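Local coordinates for Glyoxalase/bleomycin resistance protein/dioxygenase (Catenulispora acidiphila, PDB 4N04) that is of unknown substrate but belongs to the vicinal oxygen chelate superfamily of glyoxalases, bleomycin-resistance proteins and dioxygenases, and may act as a dioxygenase, at residues A19-Y24 against A30-Y35; E40-W43 against R49-Y52; T100-D103 against S107-A110; A87-E90 against V96-V99. The protein carries 1 engineered substitution. All coordinates share one frame; numbering follows the deposited sequence.

Interaction 1 of 4, residues A19-Y24 against A30-Y35; sequences AALAWY and AEPTFY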
loop_
_atom_site.group_PDB
_atom_site.type_symbol
_atom_site.label_atom_id
_atom_site.label_comp_id
_atom_site.label_asym_id
_atom_site.label_seq_id
_atom_site.Cartn_x
_atom_site.Cartn_y
_atom_site.Cartn_z
ATOM N N ALA A 19 5.542 -7.500 -10.859
ATOM C CA ALA A 19 6.069 -6.181 -10.500
ATOM C C ALA A 19 5.321 -5.622 -9.296
ATOM O O ALA A 19 5.918 -5.080 -8.363
ATOM C CB ALA A 19 5.975 -5.227 -11.664
ATOM N N ALA A 20 4.004 -5.776 -9.316
ATOM C CA ALA A 20 3.167 -5.232 -8.257
ATOM C C ALA A 20 3.424 -5.946 -6.928
ATOM O O ALA A 20 3.529 -5.307 -5.875
ATOM C CB ALA A 20 1.681 -5.304 -8.647
ATOM N N LEU A 21 3.518 -7.269 -6.980
ATOM C CA LEU A 21 3.769 -8.053 -5.784
ATOM C C LEU A 21 5.101 -7.649 -5.158
ATOM O O LEU A 21 5.189 -7.471 -3.939
ATOM C CB LEU A 21 3.760 -9.543 -6.118
ATOM C CG LEU A 21 4.155 -10.532 -5.021
ATOM C CD1 LEU A 21 3.307 -10.354 -3.774
ATOM C CD2 LEU A 21 4.014 -11.952 -5.559
ATOM N N ALA A 22 6.125 -7.494 -5.994
ATOM C CA ALA A 22 7.436 -7.087 -5.519
ATOM C C ALA A 22 7.338 -5.740 -4.807
ATOM O O ALA A 22 7.774 -5.587 -3.655
ATOM C CB ALA A 22 8.404 -7.001 -6.678
ATOM N N TRP A 23 6.741 -4.770 -5.497
ATOM C CA TRP A 23 6.614 -3.418 -4.978
ATOM C C TRP A 23 5.829 -3.363 -3.670
ATOM O O TRP A 23 6.292 -2.774 -2.698
ATOM C CB TRP A 23 5.989 -2.502 -6.024
ATOM C CG TRP A 23 6.009 -1.066 -5.631
ATOM C CD1 TRP A 23 7.011 -0.169 -5.861
ATOM C CD2 TRP A 23 4.982 -0.352 -4.932
ATOM N NE1 TRP A 23 6.673 1.057 -5.345
ATOM C CE2 TRP A 23 5.430 0.974 -4.775
ATOM C CE3 TRP A 23 3.727 -0.705 -4.423
ATOM C CZ2 TRP A 23 4.669 1.946 -4.131
ATOM C CZ3 TRP A 23 2.973 0.267 -3.781
ATOM C CH2 TRP A 23 3.451 1.571 -3.639
ATOM N N TYR A 24 4.657 -3.979 -3.624
ATOM C CA TYR A 24 3.872 -3.950 -2.392
ATOM C C TYR A 24 4.586 -4.658 -1.239
ATOM O O TYR A 24 4.444 -4.273 -0.076
ATOM C CB TYR A 24 2.459 -4.514 -2.615
ATOM C CG TYR A 24 1.525 -3.527 -3.293
ATOM C CD1 TYR A 24 0.735 -2.657 -2.542
ATOM C CD2 TYR A 24 1.458 -3.448 -4.675
ATOM C CE1 TYR A 24 -0.109 -1.739 -3.154
ATOM C CE2 TYR A 24 0.640 -2.555 -5.297
ATOM C CZ TYR A 24 -0.153 -1.690 -4.538
ATOM O OH TYR A 24 -0.978 -0.796 -5.170
ATOM N N ALA A 30 6.320 -6.884 4.353
ATOM C CA ALA A 30 5.805 -8.180 4.747
ATOM C C ALA A 30 5.445 -8.944 3.500
ATOM O O ALA A 30 5.295 -8.370 2.426
ATOM C CB ALA A 30 4.598 -8.039 5.649
ATOM N N GLU A 31 5.336 -10.252 3.654
ATOM C CA GLU A 31 4.944 -11.138 2.578
ATOM C C GLU A 31 3.441 -11.232 2.630
ATOM O O GLU A 31 2.844 -11.010 3.690
ATOM C CB GLU A 31 5.553 -12.525 2.817
ATOM C CG GLU A 31 7.054 -12.566 2.642
ATOM C CD GLU A 31 7.445 -12.816 1.203
ATOM O OE1 GLU A 31 6.566 -13.259 0.427
ATOM O OE2 GLU A 31 8.624 -12.574 0.853
ATOM N N PRO A 32 2.818 -11.546 1.492
ATOM C CA PRO A 32 1.370 -11.737 1.459
ATOM C C PRO A 32 0.940 -12.724 2.536
ATOM O O PRO A 32 1.620 -13.728 2.737
ATOM C CB PRO A 32 1.146 -12.339 0.079
ATOM C CG PRO A 32 2.219 -11.744 -0.745
ATOM C CD PRO A 32 3.412 -11.584 0.148
ATOM N N THR A 33 -0.152 -12.436 3.232
ATOM C CA THR A 33 -0.717 -13.400 4.170
ATOM C C THR A 33 -1.213 -14.677 3.459
ATOM O O THR A 33 -1.099 -15.769 4.000
ATOM C CB THR A 33 -1.843 -12.770 4.995
ATOM O OG1 THR A 33 -1.343 -11.610 5.679
ATOM C CG2 THR A 33 -2.399 -13.757 6.004
ATOM N N PHE A 34 -1.755 -14.536 2.253
ATOM C CA PHE A 34 -2.113 -15.682 1.416
ATOM C C PHE A 34 -2.400 -15.281 -0.019
ATOM O O PHE A 34 -2.625 -14.100 -0.305
ATOM C CB PHE A 34 -3.305 -16.463 1.982
ATOM C CG PHE A 34 -4.558 -15.652 2.160
ATOM C CD1 PHE A 34 -5.607 -15.759 1.247
ATOM C CD2 PHE A 34 -4.713 -14.816 3.265
ATOM C CE1 PHE A 34 -6.785 -15.024 1.417
ATOM C CE2 PHE A 34 -5.885 -14.079 3.449
ATOM C CZ PHE A 34 -6.924 -14.180 2.518
ATOM N N TYR A 35 -2.391 -16.270 -0.914
ATOM C CA TYR A 35 -2.762 -16.064 -2.313
ATOM C C TYR A 35 -4.057 -16.797 -2.651
ATOM O O TYR A 35 -4.049 -18.000 -2.851
ATOM C CB TYR A 35 -1.673 -16.558 -3.265
ATOM C CG TYR A 35 -0.314 -15.939 -3.082
ATOM C CD1 TYR A 35 0.187 -15.035 -4.005
ATOM C CD2 TYR A 35 0.475 -16.268 -1.993
ATOM C CE1 TYR A 35 1.436 -14.470 -3.848
ATOM C CE2 TYR A 35 1.723 -15.707 -1.820
ATOM C CZ TYR A 35 2.204 -14.814 -2.751
ATOM O OH TYR A 35 3.455 -14.267 -2.569
#
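Leu21 reaches across from helix 17-28 and divides its two methyl groups between Pro32 and Tyr35. CD1 meets the proline ring, with Leu21 CD1 3.5 Å from Pro32 CG, and the two side chains run at about a right angle to one another. CD2 turns to the phenol: Tyr35 and Leu21 approach from opposite directions, and the methyl arrives at the ring edge in the ring plane, Leu21 CD2 lying 3.8 Å from Tyr35 OH and 4.0 Å from Tyr35 CE1. CG of Leu21 stands anti to the backbone N (chi1 174°), which extends the branch off the helix toward both partners. The contact lies at the surface, where the chain leaving the helix turns into the edge strand 34-37 of the first four-stranded sheet; a classic beta bulge there sets Thr33 and Phe34 together opposite Val42. Leu21 and Pro32 also touch Trp43 of strand 40-46, whose NE1 bonds to Ala30 O. Within the helix segment, Trp23 CE3 sits 3.5 Å above the centre of one face of the Tyr24 ring. At the solvent side Glu31 OE1 makes a salt bridge to Arg25 NH1.

Interaction 2 of 4, residues E40-W43 against R49-Y52; sequences EAVW and RLLY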
loop_
_atom_site.group_PDB
_atom_site.type_symbol
_atom_site.label_atom_id
_atom_site.label_comp_id
_atom_site.label_asym_id
_atom_site.label_seq_id
_atom_site.Cartn_x
_atom_site.Cartn_y
_atom_site.Cartn_z
ATOM N N GLU A 40 -3.256 -13.018 -7.463
ATOM C CA GLU A 40 -3.936 -12.346 -6.369
ATOM C C GLU A 40 -3.206 -12.560 -5.061
ATOM O O GLU A 40 -2.912 -13.686 -4.677
ATOM C CB GLU A 40 -5.350 -12.871 -6.214
ATOM C CG GLU A 40 -6.384 -11.832 -6.466
ATOM C CD GLU A 40 -7.724 -12.180 -5.871
ATOM O OE1 GLU A 40 -8.540 -12.814 -6.578
ATOM O OE2 GLU A 40 -7.953 -11.809 -4.698
ATOM N N ALA A 41 -2.928 -11.467 -4.367
ATOM C CA ALA A 41 -2.228 -11.534 -3.101
ATOM C C ALA A 41 -2.938 -10.648 -2.084
ATOM O O ALA A 41 -3.311 -9.513 -2.390
ATOM C CB ALA A 41 -0.787 -11.099 -3.284
ATOM N N VAL A 42 -3.123 -11.182 -0.884
ATOM C CA VAL A 42 -3.800 -10.506 0.209
ATOM C C VAL A 42 -2.834 -10.294 1.373
ATOM O O VAL A 42 -2.139 -11.223 1.780
ATOM C CB VAL A 42 -4.964 -11.363 0.729
ATOM C CG1 VAL A 42 -5.636 -10.708 1.922
ATOM C CG2 VAL A 42 -5.962 -11.633 -0.373
ATOM N N TRP A 43 -2.772 -9.071 1.892
ATOM C CA TRP A 43 -2.031 -8.795 3.116
ATOM C C TRP A 43 -3.014 -8.489 4.219
ATOM O O TRP A 43 -3.884 -7.626 4.066
ATOM C CB TRP A 43 -1.129 -7.575 2.978
ATOM C CG TRP A 43 0.100 -7.762 2.184
ATOM C CD1 TRP A 43 1.360 -7.929 2.665
ATOM C CD2 TRP A 43 0.211 -7.754 0.760
ATOM N NE1 TRP A 43 2.253 -8.037 1.632
ATOM C CE2 TRP A 43 1.574 -7.939 0.448
ATOM C CE3 TRP A 43 -0.709 -7.619 -0.286
ATOM C CZ2 TRP A 43 2.043 -7.987 -0.862
ATOM C CZ3 TRP A 43 -0.245 -7.671 -1.589
ATOM C CH2 TRP A 43 1.119 -7.850 -1.867
ATOM N N ARG A 49 -8.604 -5.525 8.684
ATOM C CA ARG A 49 -8.111 -4.536 7.732
ATOM C C ARG A 49 -7.092 -5.175 6.814
ATOM O O ARG A 49 -5.943 -5.388 7.208
ATOM C CB ARG A 49 -7.448 -3.368 8.452
ATOM C CG ARG A 49 -8.397 -2.390 9.090
ATOM C CD ARG A 49 -8.844 -2.840 10.436
ATOM N NE ARG A 49 -7.759 -2.884 11.402
ATOM C CZ ARG A 49 -7.863 -2.400 12.633
ATOM N NH1 ARG A 49 -8.993 -1.827 13.023
ATOM N NH2 ARG A 49 -6.841 -2.476 13.461
ATOM N N LEU A 50 -7.506 -5.476 5.591
ATOM C CA LEU A 50 -6.635 -6.187 4.668
ATOM C C LEU A 50 -6.516 -5.433 3.360
ATOM O O LEU A 50 -7.408 -4.678 2.984
ATOM C CB LEU A 50 -7.152 -7.603 4.406
ATOM C CG LEU A 50 -7.466 -8.446 5.647
ATOM C CD1 LEU A 50 -8.915 -8.272 6.079
ATOM C CD2 LEU A 50 -7.158 -9.910 5.405
ATOM N N LEU A 51 -5.400 -5.641 2.679
ATOM C CA LEU A 51 -5.154 -5.035 1.386
ATOM C C LEU A 51 -4.893 -6.159 0.405
ATOM O O LEU A 51 -4.141 -7.089 0.714
ATOM C CB LEU A 51 -3.925 -4.131 1.464
ATOM C CG LEU A 51 -3.356 -3.596 0.143
ATOM C CD1 LEU A 51 -4.298 -2.572 -0.472
ATOM C CD2 LEU A 51 -1.964 -2.997 0.349
ATOM N N TYR A 52 -5.509 -6.096 -0.771
ATOM C CA TYR A 52 -5.209 -7.080 -1.802
ATOM C C TYR A 52 -4.954 -6.493 -3.189
ATOM O O TYR A 52 -5.542 -5.482 -3.570
ATOM C CB TYR A 52 -6.276 -8.183 -1.857
ATOM C CG TYR A 52 -7.604 -7.773 -2.449
ATOM C CD1 TYR A 52 -7.895 -8.020 -3.789
ATOM C CD2 TYR A 52 -8.575 -7.155 -1.670
ATOM C CE1 TYR A 52 -9.122 -7.654 -4.338
ATOM C CE2 TYR A 52 -9.807 -6.793 -2.207
ATOM C CZ TYR A 52 -10.074 -7.040 -3.539
ATOM O OH TYR A 52 -11.293 -6.668 -4.074
#
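Trp43 meets Leu51 with its ring edge: the carbonyl oxygen of Leu51 lies in the indole plane, 3.6 Å from Trp43 CE3. The tryptophan also touches Leu21, Tyr24 and Leu28 of helix 17-28. The phenol of Tyr52 lies alongside Glu40, both pointing the same way, with carboxylate and ring planes 44° apart and Glu40 OE2 placed obliquely 3.9 Å from Tyr52 CD1. The Tyr52 ring stands between the backbone N and the carbonyl carbon (chi1 73°). Tyr52 CB lies 3.8 Å from Val42 CG2. The other valine methyl turns to Leu50, with Val42 CG1 3.9 Å from Leu50 CD2. In the backbone, Trp43 and Leu51 form a hydrogen-bonded antiparallel pair, Trp43 N to Leu51 O at 2.7 Å and almost straight, Leu51 N to Trp43 O at 2.9 Å. Val42 and Tyr52 are the adjoining non-hydrogen-bonded pair, their side chains on the opposite side of the sheet. Glu40 OE2 also bonds to the amine of a bound buffer molecule, probably from the crystallisation liquor. This is the hairpin of strands 40-46 and 49-55, and a ligand on the sheet side away from the helix is consistent with the curved cavity of the vicinal oxygen chelate fold.

Interaction 3 of 4, residues T100-D103 against S107-A110; sequences TYLD and SEIA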
loop_
_atom_site.group_PDB
_atom_site.type_symbol
_atom_site.label_atom_id
_atom_site.label_comp_id
_atom_site.label_asym_id
_atom_site.label_seq_id
_atom_site.Cartn_x
_atom_site.Cartn_y
_atom_site.Cartn_z
ATOM N N THR A 100 2.501 10.027 0.073
ATOM C CA THR A 100 1.859 9.264 -0.974
ATOM C C THR A 100 2.835 8.441 -1.789
ATOM O O THR A 100 3.838 8.949 -2.279
ATOM C CB THR A 100 1.088 10.185 -1.920
ATOM O OG1 THR A 100 0.158 10.964 -1.162
ATOM C CG2 THR A 100 0.332 9.365 -2.959
ATOM N N TYR A 101 2.519 7.165 -1.951
ATOM C CA TYR A 101 3.299 6.300 -2.817
ATOM C C TYR A 101 2.545 6.038 -4.102
ATOM O O TYR A 101 1.314 5.951 -4.104
ATOM C CB TYR A 101 3.590 4.977 -2.115
ATOM C CG TYR A 101 4.533 5.124 -0.957
ATOM C CD1 TYR A 101 5.911 5.020 -1.139
ATOM C CD2 TYR A 101 4.058 5.391 0.322
ATOM C CE1 TYR A 101 6.793 5.165 -0.070
ATOM C CE2 TYR A 101 4.936 5.540 1.397
ATOM C CZ TYR A 101 6.298 5.424 1.191
ATOM O OH TYR A 101 7.166 5.562 2.248
ATOM N N LEU A 102 3.281 5.911 -5.196
ATOM C CA LEU A 102 2.692 5.469 -6.446
ATOM C C LEU A 102 3.196 4.070 -6.772
ATOM O O LEU A 102 4.403 3.866 -6.879
ATOM C CB LEU A 102 3.048 6.437 -7.568
ATOM C CG LEU A 102 2.481 7.840 -7.393
ATOM C CD1 LEU A 102 2.982 8.765 -8.477
ATOM C CD2 LEU A 102 0.959 7.816 -7.350
ATOM N N ASP A 103 2.276 3.111 -6.922
ATOM C CA ASP A 103 2.641 1.736 -7.302
ATOM C C ASP A 103 3.082 1.697 -8.770
ATOM O O ASP A 103 2.933 2.702 -9.472
ATOM C CB ASP A 103 1.525 0.715 -6.932
ATOM C CG ASP A 103 0.357 0.661 -7.934
ATOM O OD1 ASP A 103 0.361 1.321 -8.994
ATOM O OD2 ASP A 103 -0.593 -0.099 -7.648
ATOM N N SER A 107 -1.364 3.714 -9.183
ATOM C CA SER A 107 -2.312 3.818 -8.087
ATOM C C SER A 107 -1.645 4.507 -6.894
ATOM O O SER A 107 -0.427 4.416 -6.717
ATOM C CB SER A 107 -2.840 2.449 -7.687
ATOM O OG SER A 107 -3.799 1.994 -8.611
ATOM N N GLU A 108 -2.451 5.194 -6.088
ATOM C CA GLU A 108 -1.955 5.981 -4.960
ATOM C C GLU A 108 -2.187 5.271 -3.637
ATOM O O GLU A 108 -3.324 4.972 -3.274
ATOM C CB GLU A 108 -2.647 7.348 -4.925
ATOM C CG GLU A 108 -2.386 8.205 -6.154
ATOM C CD GLU A 108 -3.242 9.481 -6.210
ATOM O OE1 GLU A 108 -4.026 9.726 -5.269
ATOM O OE2 GLU A 108 -3.136 10.239 -7.204
ATOM N N ILE A 109 -1.104 4.992 -2.926
ATOM C CA ILE A 109 -1.202 4.451 -1.582
ATOM C C ILE A 109 -0.678 5.487 -0.601
ATOM O O ILE A 109 0.528 5.733 -0.542
ATOM C CB ILE A 109 -0.359 3.157 -1.411
ATOM C CG1 ILE A 109 -0.564 2.223 -2.597
ATOM C CG2 ILE A 109 -0.705 2.461 -0.109
ATOM C CD1 ILE A 109 -1.959 1.660 -2.686
ATOM N N ALA A 110 -1.574 6.090 0.169
ATOM C CA ALA A 110 -1.171 7.133 1.104
ATOM C C ALA A 110 -1.106 6.655 2.552
ATOM O O ALA A 110 -1.889 5.800 2.988
ATOM C CB ALA A 110 -2.075 8.355 0.982
HETATM O O HOH W 1 -2.445 -0.205 -9.692
#
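Asp103 folds its carboxylate back over the start of the opposing segment and takes hold of Ser107. CG lies between the backbone N and the carbonyl carbon (chi1 80°), which brings Asp103 OD1 to 3.0 Å from Ser107 N; the N-H comes from above the carboxylate plane, 58° out of it. The backbone closes the same link in the other direction, Asp103 N donating to Ser107 O at 3.0 Å. Gly106 N and Asp105 N add weak bonds to OD1, so the aspartate grips the tight Asp-Pro-Asp-Gly turn at this end of the hairpin. The second oxygen has other partners. A water donates to Asp103 OD2 at 2.8 Å and accepts from Ser107 OG at 2.8 Å, while Tyr24 OH also bonds to OD2 and Ala63 N to OG, so both buried polar ends have several partners. Farther along, Leu102 and Glu108 lie side by side; the glutamate chain is extended, and its CG packs 3.6 Å from Leu102 CD2. Thr100 turns its methyl toward Glu108 and its hydroxyl toward Ala110. Between these pairs Tyr101 and Ile109 are hydrogen-bonded, Tyr101 N to Ile109 O at 2.8 Å and Ile109 N to Tyr101 O at 2.9 Å. Tyr101 keeps CG anti to the carbonyl carbon (chi1 -69°), with Ile109 O at its ring edge, in plane. That ring packs on Trp23 and Leu27 of helix 17-28 and on Leu76 and Ala79 of helix 72-81; strands 97-102 and 108-113 are the middle strands of their sheet, flanked by 88-91 and 64-69.

Interaction 4 of 4, residues A87-E90 against V96-V99; sequences AKQE and VRKV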
loop_
_atom_site.group_PDB
_atom_site.type_symbol
_atom_site.label_atom_id
_atom_site.label_comp_id
_atom_site.label_asym_id
_atom_site.label_seq_id
_atom_site.Cartn_x
_atom_site.Cartn_y
_atom_site.Cartn_z
ATOM N N ALA A 87 6.152 9.323 -3.475
ATOM C CA ALA A 87 5.965 10.252 -4.569
ATOM C C ALA A 87 5.882 11.697 -4.042
ATOM O O ALA A 87 6.434 12.625 -4.635
ATOM C CB ALA A 87 4.704 9.895 -5.329
ATOM N N LYS A 88 5.195 11.880 -2.918
ATOM C CA LYS A 88 4.932 13.209 -2.392
ATOM C C LYS A 88 4.820 13.181 -0.870
ATOM O O LYS A 88 4.273 12.228 -0.315
ATOM C CB LYS A 88 3.630 13.749 -2.987
ATOM C CG LYS A 88 3.344 15.179 -2.599
ATOM C CD LYS A 88 1.934 15.621 -2.948
ATOM C CE LYS A 88 1.802 17.150 -2.746
ATOM N NZ LYS A 88 0.419 17.683 -2.910
ATOM N N GLN A 89 5.338 14.221 -0.209
ATOM C CA GLN A 89 5.101 14.443 1.224
ATOM C C GLN A 89 4.433 15.785 1.527
ATOM O O GLN A 89 4.971 16.841 1.223
ATOM C CB GLN A 89 6.391 14.362 2.015
ATOM C CG GLN A 89 6.890 12.953 2.209
ATOM C CD GLN A 89 7.921 12.858 3.311
ATOM O OE1 GLN A 89 7.756 13.454 4.384
ATOM N NE2 GLN A 89 9.000 12.117 3.052
ATOM N N GLU A 90 3.260 15.735 2.145
ATOM C CA GLU A 90 2.543 16.937 2.529
ATOM C C GLU A 90 2.620 17.061 4.042
ATOM O O GLU A 90 2.257 16.142 4.769
ATOM C CB GLU A 90 1.077 16.863 2.087
ATOM C CG GLU A 90 0.871 16.595 0.604
ATOM C CD GLU A 90 -0.603 16.577 0.184
ATOM O OE1 GLU A 90 -1.278 17.624 0.325
ATOM O OE2 GLU A 90 -1.083 15.519 -0.294
ATOM N N VAL A 96 1.049 17.218 11.082
ATOM C CA VAL A 96 0.548 15.948 10.575
ATOM C C VAL A 96 0.925 15.751 9.114
ATOM O O VAL A 96 0.611 16.581 8.265
ATOM C CB VAL A 96 -0.971 15.832 10.708
ATOM C CG1 VAL A 96 -1.521 14.835 9.687
ATOM C CG2 VAL A 96 -1.335 15.423 12.122
ATOM N N ARG A 97 1.599 14.646 8.835
ATOM C CA ARG A 97 1.988 14.332 7.472
ATOM C C ARG A 97 1.033 13.372 6.779
ATOM O O ARG A 97 0.413 12.517 7.406
ATOM C CB ARG A 97 3.392 13.733 7.432
ATOM C CG ARG A 97 4.494 14.679 7.831
ATOM C CD ARG A 97 5.754 13.890 8.088
ATOM N NE ARG A 97 5.650 13.140 9.332
ATOM C CZ ARG A 97 6.477 12.163 9.688
ATOM N NH1 ARG A 97 7.468 11.807 8.884
ATOM N NH2 ARG A 97 6.306 11.535 10.844
ATOM N N LYS A 98 0.924 13.543 5.470
ATOM C CA LYS A 98 0.412 12.513 4.595
ATOM C C LYS A 98 1.520 12.252 3.585
ATOM O O LYS A 98 2.023 13.188 2.966
ATOM C CB LYS A 98 -0.856 12.989 3.887
ATOM C CG LYS A 98 -1.433 11.994 2.884
ATOM C CD LYS A 98 -2.620 12.607 2.170
ATOM C CE LYS A 98 -2.827 12.025 0.781
ATOM N NZ LYS A 98 -3.753 12.879 -0.019
ATOM N N VAL A 99 1.936 10.999 3.429
ATOM C CA VAL A 99 2.873 10.704 2.352
ATOM C C VAL A 99 2.296 9.722 1.344
ATOM O O VAL A 99 1.669 8.722 1.702
ATOM C CB VAL A 99 4.305 10.314 2.844
ATOM C CG1 VAL A 99 4.457 10.522 4.371
ATOM C CG2 VAL A 99 4.675 8.925 2.415
HETATM O O HOH W 2 1.107 13.350 0.354
#
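Segments 88-90 and 97-99 run antiparallel, their axes 167° apart, with Glu90 N donating to Lys98 O at 2.9 Å in a nearly straight bond and Lys98 N returning to Glu90 O at 3.0 Å. Glu90 and Lys98, the hydrogen-bonded pair, send extended side chains the same way off the sheet. CG of the lysine is anti to its backbone N (chi1 177°), whereas that of the glutamate is beside the N (chi1 -55°), and the charged groups draw level as a long salt bridge, Glu90 OE2 to Lys98 NZ at 3.8 Å. Lys88 NZ reaches the other oxygen, Glu90 OE1, at a similarly long 3.7 Å, so the carboxylate sits between two lysines, which would probably favour its charged form. A water 2.8 Å from Lys98 O also approaches Glu90 OE2; with more acceptors than protons around it, it need not serve both at once. On the other face Gln89 and Val99 lie side by side as the non-hydrogen-bonded pair, Gln89 CG 3.7 Å from Val99 CB. Arg97 lays its CB against the backbone, 3.8 Å from Glu90 O, then bends at chi3; its NH2 forms salt bridges with Asp73 and Glu113. Thr100 is met by two residues, Ala87 and Lys88, in a classic bulge. Strand 88-91 borders the second sheet, beside 97-102, while Arg97 and Val99 pack on Leu72 and Leu76 of helix 72-81, and Val99 pairs through its backbone with Phe111 of strand 108-113.

From the N terminus, interaction 1 closes over the last turn of helix 17-28 and the short connection after it, and leads into edge strand 34-37. Interaction 2 follows as the next hairpin of the same sheet; Phe34 O to Val42 N joins the two. After strand 64-69 and helix 72-81, interaction 4 closes the hairpin at the edge of the second sheet, and interaction 3 begins on the same strand, 97-102, where interaction 4 ends. None of the loops nests within or crosses another. Both sheets have strand order 1-4-3-2, the paired modules of the vicinal oxygen chelate fold. Tyr24 OH to Asp103 OD2 ties interactions 1 and 3 together, linking helix 17-28 to the second sheet's hairpin turn.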